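Local coordinates for putative ArsC family related protein (Bacteroides fragilis, PDB 3GKX), which is of unknown function but belongs to the ArsC family, thioredoxin-fold proteins related to arsenate reductases, at residues B[19-29]-B[111-120]. Sequence-based numbering, arbitrary orientation.
Sequences KAKKWLIENNI and FKPEEWEKLK
Phe111 lays one face of its ring against the backbone of helix 15-26, with Ala20 CA 3.7 Å from the ring centroid in a CH-pi contact. Its CG is anti to the backbone N (chi1 -179°), carrying the ring to the helix, where CZ comes within 3.5 Å of Trp23 CB, while Pro113 CD covers the other face. Trp116, on helix 113-116, sets its CB over one face of the Trp23 six-membered ring, 3.9 Å from the centroid, and turns its indole edge toward that same face, the planes 87° apart in a T-shaped pair. Its backbone O lies 3.1 Å from Trp23 CH2. The far rim of the Trp116 indole packs into the helix, CH2 lying 3.6 Å from Ala20 CB and CZ3 meeting CG of Leu24. Ala20, Leu24 and Trp116 also rest on Phe8 of strand 7-10. Phe111, Trp116 and Trp23 form an aromatic cluster between helix 15-26 and the C-terminal helix, which pack on the same side of the sheet, consistent with the thioredoxin-like fold of the ArsC family. Glu117 brings OE2 to the edge of the Trp23 indole, its carboxylate steep to the ring, and OE1 forms a salt bridge with Lys120 NZ (2.7 Å). Leu119 offers CD1 to Leu24 CD2, and its carbonyl O lies 3.3 Å from CD1 of Ile29, whose N bonds Leu24 O in the Schellman motif ending helix 15-26. The aliphatic part of Lys120 runs past Trp23 CZ2 to Asn27, whose OD1 is 3.4 Å from Lys120 CE; Asn27 ND2 donates to Trp23 O at a nearly straight 167°.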
ATOM      1  N   LYS B  19      -9.671  -6.104  21.132  1.00 28.61           N
ATOM      2  CA  LYS B  19     -10.547  -6.737  20.142  1.00 28.80           C
ATOM      3  C   LYS B  19      -9.756  -7.740  19.269  1.00 28.89           C
ATOM      4  O   LYS B  19     -10.156  -8.893  19.131  1.00 29.40           O
ATOM      5  CB  LYS B  19     -11.250  -5.667  19.278  1.00 28.89           C
ATOM      6  CG  LYS B  19     -12.442  -4.962  19.959  1.00 30.11           C
ATOM      7  CD  LYS B  19     -12.770  -3.626  19.281  1.00 30.54           C
ATOM      8  CE  LYS B  19     -14.249  -3.311  19.313  1.00 30.67           C
ATOM      9  NZ  LYS B  19     -15.021  -3.825  18.137  1.00 30.92           N
ATOM     10  N   ALA B  20      -8.624  -7.303  18.717  1.00 28.36           N
ATOM     11  CA  ALA B  20      -7.797  -8.132  17.826  1.00 28.20           C
ATOM     12  C   ALA B  20      -7.301  -9.368  18.533  1.00 27.89           C
ATOM     13  O   ALA B  20      -7.338 -10.476  17.968  1.00 28.24           O
ATOM     14  CB  ALA B  20      -6.590  -7.337  17.321  1.00 28.15           C
ATOM     15  N   LYS B  21      -6.812  -9.150  19.757  1.00 26.08           N
ATOM     16  CA  LYS B  21      -6.283 -10.198  20.570  1.00 25.29           C
ATOM     17  C   LYS B  21      -7.429 -11.194  20.849  1.00 24.99           C
ATOM     18  O   LYS B  21      -7.250 -12.398  20.659  1.00 24.32           O
ATOM     19  CB  LYS B  21      -5.707  -9.605  21.853  1.00 25.50           C
ATOM     20  CG  LYS B  21      -5.454 -10.626  22.975  1.00 27.15           C
ATOM     21  CD  LYS B  21      -5.746  -9.989  24.332  1.00 31.76           C
ATOM     22  CE  LYS B  21      -5.442 -10.923  25.503  1.00 33.71           C
ATOM     23  NZ  LYS B  21      -3.986 -10.852  25.841  1.00 36.67           N
ATOM     24  N   LYS B  22      -8.603 -10.692  21.270  1.00 23.88           N
ATOM     25  CA  LYS B  22      -9.787 -11.554  21.412  1.00 23.68           C
ATOM     26  C   LYS B  22     -10.036 -12.412  20.156  1.00 23.37           C
ATOM     27  O   LYS B  22     -10.199 -13.625  20.262  1.00 22.55           O
ATOM     28  CB  LYS B  22     -11.055 -10.762  21.817  1.00 23.64           C
ATOM     29  CG  LYS B  22     -11.145 -10.368  23.286  1.00 23.56           C
ATOM     30  CD  LYS B  22     -12.394  -9.519  23.523  1.00 23.68           C
ATOM     31  CE  LYS B  22     -12.156  -8.438  24.547  1.00 24.03           C
ATOM     32  NZ  LYS B  22     -12.819  -7.133  24.183  1.00 23.47           N
ATOM     33  N   TRP B  23     -10.022 -11.781  18.978  1.00 23.77           N
ATOM     34  CA  TRP B  23     -10.128 -12.488  17.701  1.00 24.53           C
ATOM     35  C   TRP B  23      -9.048 -13.562  17.459  1.00 25.15           C
ATOM     36  O   TRP B  23      -9.376 -14.676  17.041  1.00 25.88           O
ATOM     37  CB  TRP B  23     -10.185 -11.494  16.529  1.00 25.13           C
ATOM     38  CG  TRP B  23     -10.508 -12.122  15.197  1.00 25.10           C
ATOM     39  CD1 TRP B  23     -11.720 -12.184  14.607  1.00 23.96           C
ATOM     40  CD2 TRP B  23      -9.590 -12.782  14.309  1.00 24.72           C
ATOM     41  NE1 TRP B  23     -11.634 -12.845  13.404  1.00 24.41           N
ATOM     42  CE2 TRP B  23     -10.335 -13.226  13.198  1.00 25.35           C
ATOM     43  CE3 TRP B  23      -8.224 -13.073  14.366  1.00 25.38           C
ATOM     44  CZ2 TRP B  23      -9.751 -13.912  12.125  1.00 26.87           C
ATOM     45  CZ3 TRP B  23      -7.638 -13.773  13.307  1.00 25.16           C
ATOM     46  CH2 TRP B  23      -8.398 -14.179  12.203  1.00 26.01           C
ATOM     47  N   LEU B  24      -7.772 -13.262  17.716  1.00 25.21           N
ATOM     48  CA  LEU B  24      -6.730 -14.300  17.543  1.00 24.54           C
ATOM     49  C   LEU B  24      -6.985 -15.541  18.407  1.00 24.07           C
ATOM     50  O   LEU B  24      -6.737 -16.661  17.967  1.00 24.49           O
ATOM     51  CB  LEU B  24      -5.327 -13.785  17.873  1.00 24.30           C
ATOM     52  CG  LEU B  24      -4.611 -12.763  17.000  1.00 24.23           C
ATOM     53  CD1 LEU B  24      -3.404 -12.291  17.805  1.00 22.77           C
ATOM     54  CD2 LEU B  24      -4.243 -13.368  15.638  1.00 21.39           C
ATOM     55  N   ILE B  25      -7.420 -15.346  19.646  1.00 23.69           N
ATOM     56  CA  ILE B  25      -7.657 -16.497  20.526  1.00 24.73           C
ATOM     57  C   ILE B  25      -8.923 -17.252  20.106  1.00 25.37           C
ATOM     58  O   ILE B  25      -8.903 -18.482  19.951  1.00 24.64           O
ATOM     59  CB  ILE B  25      -7.696 -16.126  22.019  1.00 24.40           C
ATOM     60  CG1 ILE B  25      -6.394 -15.391  22.417  1.00 24.31           C
ATOM     61  CG2 ILE B  25      -7.877 -17.370  22.828  1.00 23.76           C
ATOM     62  CD1 ILE B  25      -6.459 -14.673  23.777  1.00 24.18           C
ATOM     63  N   GLU B  26     -10.011 -16.504  19.901  1.00 26.69           N
ATOM     64  CA  GLU B  26     -11.244 -17.064  19.337  1.00 28.18           C
ATOM     65  C   GLU B  26     -10.913 -17.930  18.111  1.00 28.85           C
ATOM     66  O   GLU B  26     -11.412 -19.033  17.991  1.00 29.39           O
ATOM     67  CB  GLU B  26     -12.219 -15.942  18.969  1.00 28.42           C
ATOM     68  CG  GLU B  26     -13.592 -16.375  18.497  1.00 28.05           C
ATOM     69  CD  GLU B  26     -14.371 -15.215  17.885  1.00 29.84           C
ATOM     70  OE1 GLU B  26     -14.094 -14.832  16.717  1.00 29.66           O
ATOM     71  OE2 GLU B  26     -15.266 -14.680  18.577  1.00 30.04           O
ATOM     72  N   ASN B  27     -10.042 -17.452  17.226  1.00 29.45           N
ATOM     73  CA  ASN B  27      -9.741 -18.208  16.009  1.00 30.08           C
ATOM     74  C   ASN B  27      -8.618 -19.245  16.086  1.00 30.27           C
ATOM     75  O   ASN B  27      -8.223 -19.817  15.063  1.00 30.19           O
ATOM     76  CB  ASN B  27      -9.603 -17.275  14.801  1.00 30.06           C
ATOM     77  CG  ASN B  27     -10.938 -16.678  14.401  1.00 30.60           C
ATOM     78  OD1 ASN B  27     -11.680 -17.262  13.601  1.00 31.63           O
ATOM     79  ND2 ASN B  27     -11.290 -15.551  15.018  1.00 31.07           N
ATOM     80  N   ASN B  28      -8.152 -19.505  17.311  1.00 30.14           N
ATOM     81  CA  ASN B  28      -7.115 -20.499  17.604  1.00 29.82           C
ATOM     82  C   ASN B  28      -5.747 -20.198  17.007  1.00 29.26           C
ATOM     83  O   ASN B  28      -4.969 -21.108  16.784  1.00 28.66           O
ATOM     84  CB  ASN B  28      -7.576 -21.885  17.188  1.00 29.44           C
ATOM     85  CG  ASN B  28      -8.720 -22.356  18.009  1.00 31.18           C
ATOM     86  OD1 ASN B  28      -9.827 -22.554  17.500  1.00 31.78           O
ATOM     87  ND2 ASN B  28      -8.484 -22.518  19.308  1.00 31.55           N
ATOM     88  N   ILE B  29      -5.462 -18.922  16.762  1.00 29.31           N
ATOM     89  CA  ILE B  29      -4.159 -18.537  16.202  1.00 29.48           C
ATOM     90  C   ILE B  29      -3.101 -18.340  17.304  1.00 29.27           C
ATOM     91  O   ILE B  29      -3.162 -17.390  18.094  1.00 29.03           O
ATOM     92  CB  ILE B  29      -4.242 -17.288  15.272  1.00 29.05           C
ATOM     93  CG1 ILE B  29      -5.456 -17.385  14.313  1.00 30.58           C
ATOM     94  CG2 ILE B  29      -2.919 -17.077  14.517  1.00 27.71           C
ATOM     95  CD1 ILE B  29      -5.253 -18.315  13.060  1.00 26.96           C
ATOM     96  N   PHE B 111      -6.802  -3.513  13.136  1.00 28.89           N
ATOM     97  CA  PHE B 111      -7.647  -4.687  13.242  1.00 29.31           C
ATOM     98  C   PHE B 111      -8.809  -4.699  12.260  1.00 30.19           C
ATOM     99  O   PHE B 111      -9.833  -4.062  12.490  1.00 30.62           O
ATOM    100  CB  PHE B 111      -8.161  -4.895  14.660  1.00 29.03           C
ATOM    101  CG  PHE B 111      -9.003  -6.113  14.790  1.00 28.76           C
ATOM    102  CD1 PHE B 111      -8.533  -7.342  14.324  1.00 29.33           C
ATOM    103  CD2 PHE B 111     -10.277  -6.037  15.321  1.00 29.31           C
ATOM    104  CE1 PHE B 111      -9.322  -8.478  14.398  1.00 28.84           C
ATOM    105  CE2 PHE B 111     -11.069  -7.169  15.420  1.00 27.93           C
ATOM    106  CZ  PHE B 111     -10.591  -8.387  14.950  1.00 29.47           C
ATOM    107  N   LYS B 112      -8.649  -5.443  11.170  1.00 31.04           N
ATOM    108  CA  LYS B 112      -9.697  -5.569  10.156  1.00 31.46           C
ATOM    109  C   LYS B 112     -10.003  -7.059   9.959  1.00 31.61           C
ATOM    110  O   LYS B 112      -9.304  -7.743   9.195  1.00 31.73           O
ATOM    111  CB  LYS B 112      -9.285  -4.897   8.823  1.00 31.87           C
ATOM    112  CG  LYS B 112      -8.599  -3.511   8.919  1.00 31.10           C
ATOM    113  CD  LYS B 112      -9.490  -2.428   9.594  1.00 32.30           C
ATOM    114  CE  LYS B 112     -10.788  -2.143   8.813  1.00 32.22           C
ATOM    115  NZ  LYS B 112     -11.763  -1.260   9.557  1.00 32.13           N
ATOM    116  N   PRO B 113     -11.046  -7.568  10.654  1.00 31.52           N
ATOM    117  CA  PRO B 113     -11.374  -8.993  10.659  1.00 31.51           C
ATOM    118  C   PRO B 113     -11.404  -9.581   9.252  1.00 31.62           C
ATOM    119  O   PRO B 113     -10.977 -10.714   9.044  1.00 31.70           O
ATOM    120  CB  PRO B 113     -12.772  -9.026  11.280  1.00 31.61           C
ATOM    121  CG  PRO B 113     -12.840  -7.809  12.119  1.00 31.78           C
ATOM    122  CD  PRO B 113     -12.057  -6.774  11.381  1.00 31.79           C
ATOM    123  N   GLU B 114     -11.900  -8.801   8.292  1.00 31.89           N
ATOM    124  CA  GLU B 114     -11.966  -9.232   6.899  1.00 31.77           C
ATOM    125  C   GLU B 114     -10.560  -9.614   6.429  1.00 31.44           C
ATOM    126  O   GLU B 114     -10.378 -10.601   5.720  1.00 31.22           O
ATOM    127  CB  GLU B 114     -12.589  -8.131   6.012  1.00 31.37           C
ATOM    128  N   GLU B 115      -9.560  -8.864   6.871  1.00 31.54           N
ATOM    129  CA  GLU B 115      -8.190  -9.116   6.431  1.00 31.75           C
ATOM    130  C   GLU B 115      -7.472 -10.137   7.300  1.00 31.28           C
ATOM    131  O   GLU B 115      -6.597 -10.865   6.818  1.00 32.07           O
ATOM    132  CB  GLU B 115      -7.386  -7.821   6.385  1.00 32.22           C
ATOM    133  CG  GLU B 115      -7.850  -6.822   5.306  1.00 34.36           C
ATOM    134  CD  GLU B 115      -7.037  -5.529   5.342  1.00 38.26           C
ATOM    135  OE1 GLU B 115      -6.243  -5.352   6.311  1.00 40.31           O
ATOM    136  OE2 GLU B 115      -7.183  -4.704   4.409  1.00 38.54           O
ATOM    137  N   TRP B 116      -7.821 -10.186   8.584  1.00 30.60           N
ATOM    138  CA  TRP B 116      -7.145 -11.099   9.508  1.00 29.86           C
ATOM    139  C   TRP B 116      -7.438 -12.573   9.220  1.00 30.58           C
ATOM    140  O   TRP B 116      -6.737 -13.460   9.710  1.00 29.93           O
ATOM    141  CB  TRP B 116      -7.460 -10.723  10.948  1.00 28.79           C
ATOM    142  CG  TRP B 116      -6.711  -9.505  11.353  1.00 25.45           C
ATOM    143  CD1 TRP B 116      -6.579  -8.353  10.639  1.00 21.98           C
ATOM    144  CD2 TRP B 116      -5.955  -9.330  12.549  1.00 22.70           C
ATOM    145  NE1 TRP B 116      -5.794  -7.456  11.327  1.00 25.08           N
ATOM    146  CE2 TRP B 116      -5.392  -8.035  12.501  1.00 23.57           C
ATOM    147  CE3 TRP B 116      -5.696 -10.141  13.662  1.00 22.55           C
ATOM    148  CZ2 TRP B 116      -4.598  -7.525  13.529  1.00 22.47           C
ATOM    149  CZ3 TRP B 116      -4.910  -9.626  14.686  1.00 23.40           C
ATOM    150  CH2 TRP B 116      -4.369  -8.335  14.612  1.00 21.92           C
ATOM    151  N   GLU B 117      -8.461 -12.817   8.395  1.00 31.41           N
ATOM    152  CA  GLU B 117      -8.786 -14.158   7.933  1.00 32.57           C
ATOM    153  C   GLU B 117      -7.682 -14.828   7.095  1.00 32.97           C
ATOM    154  O   GLU B 117      -7.663 -16.052   7.018  1.00 33.16           O
ATOM    155  CB  GLU B 117     -10.102 -14.147   7.160  1.00 33.04           C
ATOM    156  CG  GLU B 117     -11.311 -13.687   7.969  1.00 35.77           C
ATOM    157  CD  GLU B 117     -11.964 -14.810   8.755  1.00 38.70           C
ATOM    158  OE1 GLU B 117     -11.973 -15.966   8.263  1.00 40.80           O
ATOM    159  OE2 GLU B 117     -12.483 -14.533   9.860  1.00 38.96           O
ATOM    160  N   LYS B 118      -6.758 -14.056   6.493  1.00 33.79           N
ATOM    161  CA  LYS B 118      -5.631 -14.646   5.735  1.00 34.35           C
ATOM    162  C   LYS B 118      -4.780 -15.520   6.644  1.00 34.89           C
ATOM    163  O   LYS B 118      -4.053 -16.382   6.165  1.00 35.89           O
ATOM    164  CB  LYS B 118      -4.723 -13.585   5.103  1.00 34.62           C
ATOM    165  CG  LYS B 118      -5.391 -12.584   4.190  1.00 36.68           C
ATOM    166  CD  LYS B 118      -4.605 -11.288   4.168  1.00 39.73           C
ATOM    167  CE  LYS B 118      -5.481 -10.124   3.713  1.00 42.57           C
ATOM    168  NZ  LYS B 118      -4.933  -8.783   4.131  1.00 43.39           N
ATOM    169  N   LEU B 119      -4.856 -15.276   7.951  1.00 34.91           N
ATOM    170  CA  LEU B 119      -4.141 -16.075   8.970  1.00 34.91           C
ATOM    171  C   LEU B 119      -4.747 -17.452   9.257  1.00 35.46           C
ATOM    172  O   LEU B 119      -4.137 -18.227   9.989  1.00 35.67           O
ATOM    173  CB  LEU B 119      -4.096 -15.312  10.301  1.00 34.29           C
ATOM    174  CG  LEU B 119      -3.398 -13.947  10.325  1.00 33.97           C
ATOM    175  CD1 LEU B 119      -3.882 -13.080  11.487  1.00 31.35           C
ATOM    176  CD2 LEU B 119      -1.898 -14.155  10.364  1.00 32.73           C
ATOM    177  N   LYS B 120      -5.947 -17.744   8.723  1.00 35.77           N
ATOM    178  CA  LYS B 120      -6.679 -18.990   9.049  1.00 35.94           C
ATOM    179  C   LYS B 120      -6.397 -20.081   8.031  1.00 36.26           C
ATOM    180  O   LYS B 120      -5.252 -20.227   7.604  1.00 36.45           O
ATOM    181  CB  LYS B 120      -8.192 -18.746   9.160  1.00 36.31           C
ATOM    182  CG  LYS B 120      -8.653 -18.038  10.460  1.00 36.01           C
ATOM    183  CD  LYS B 120     -10.058 -17.455  10.329  1.00 37.43           C
ATOM    184  CE  LYS B 120     -11.146 -18.522  10.470  1.00 38.13           C
ATOM    185  NZ  LYS B 120     -12.444 -18.164   9.805  1.00 38.99           N
TER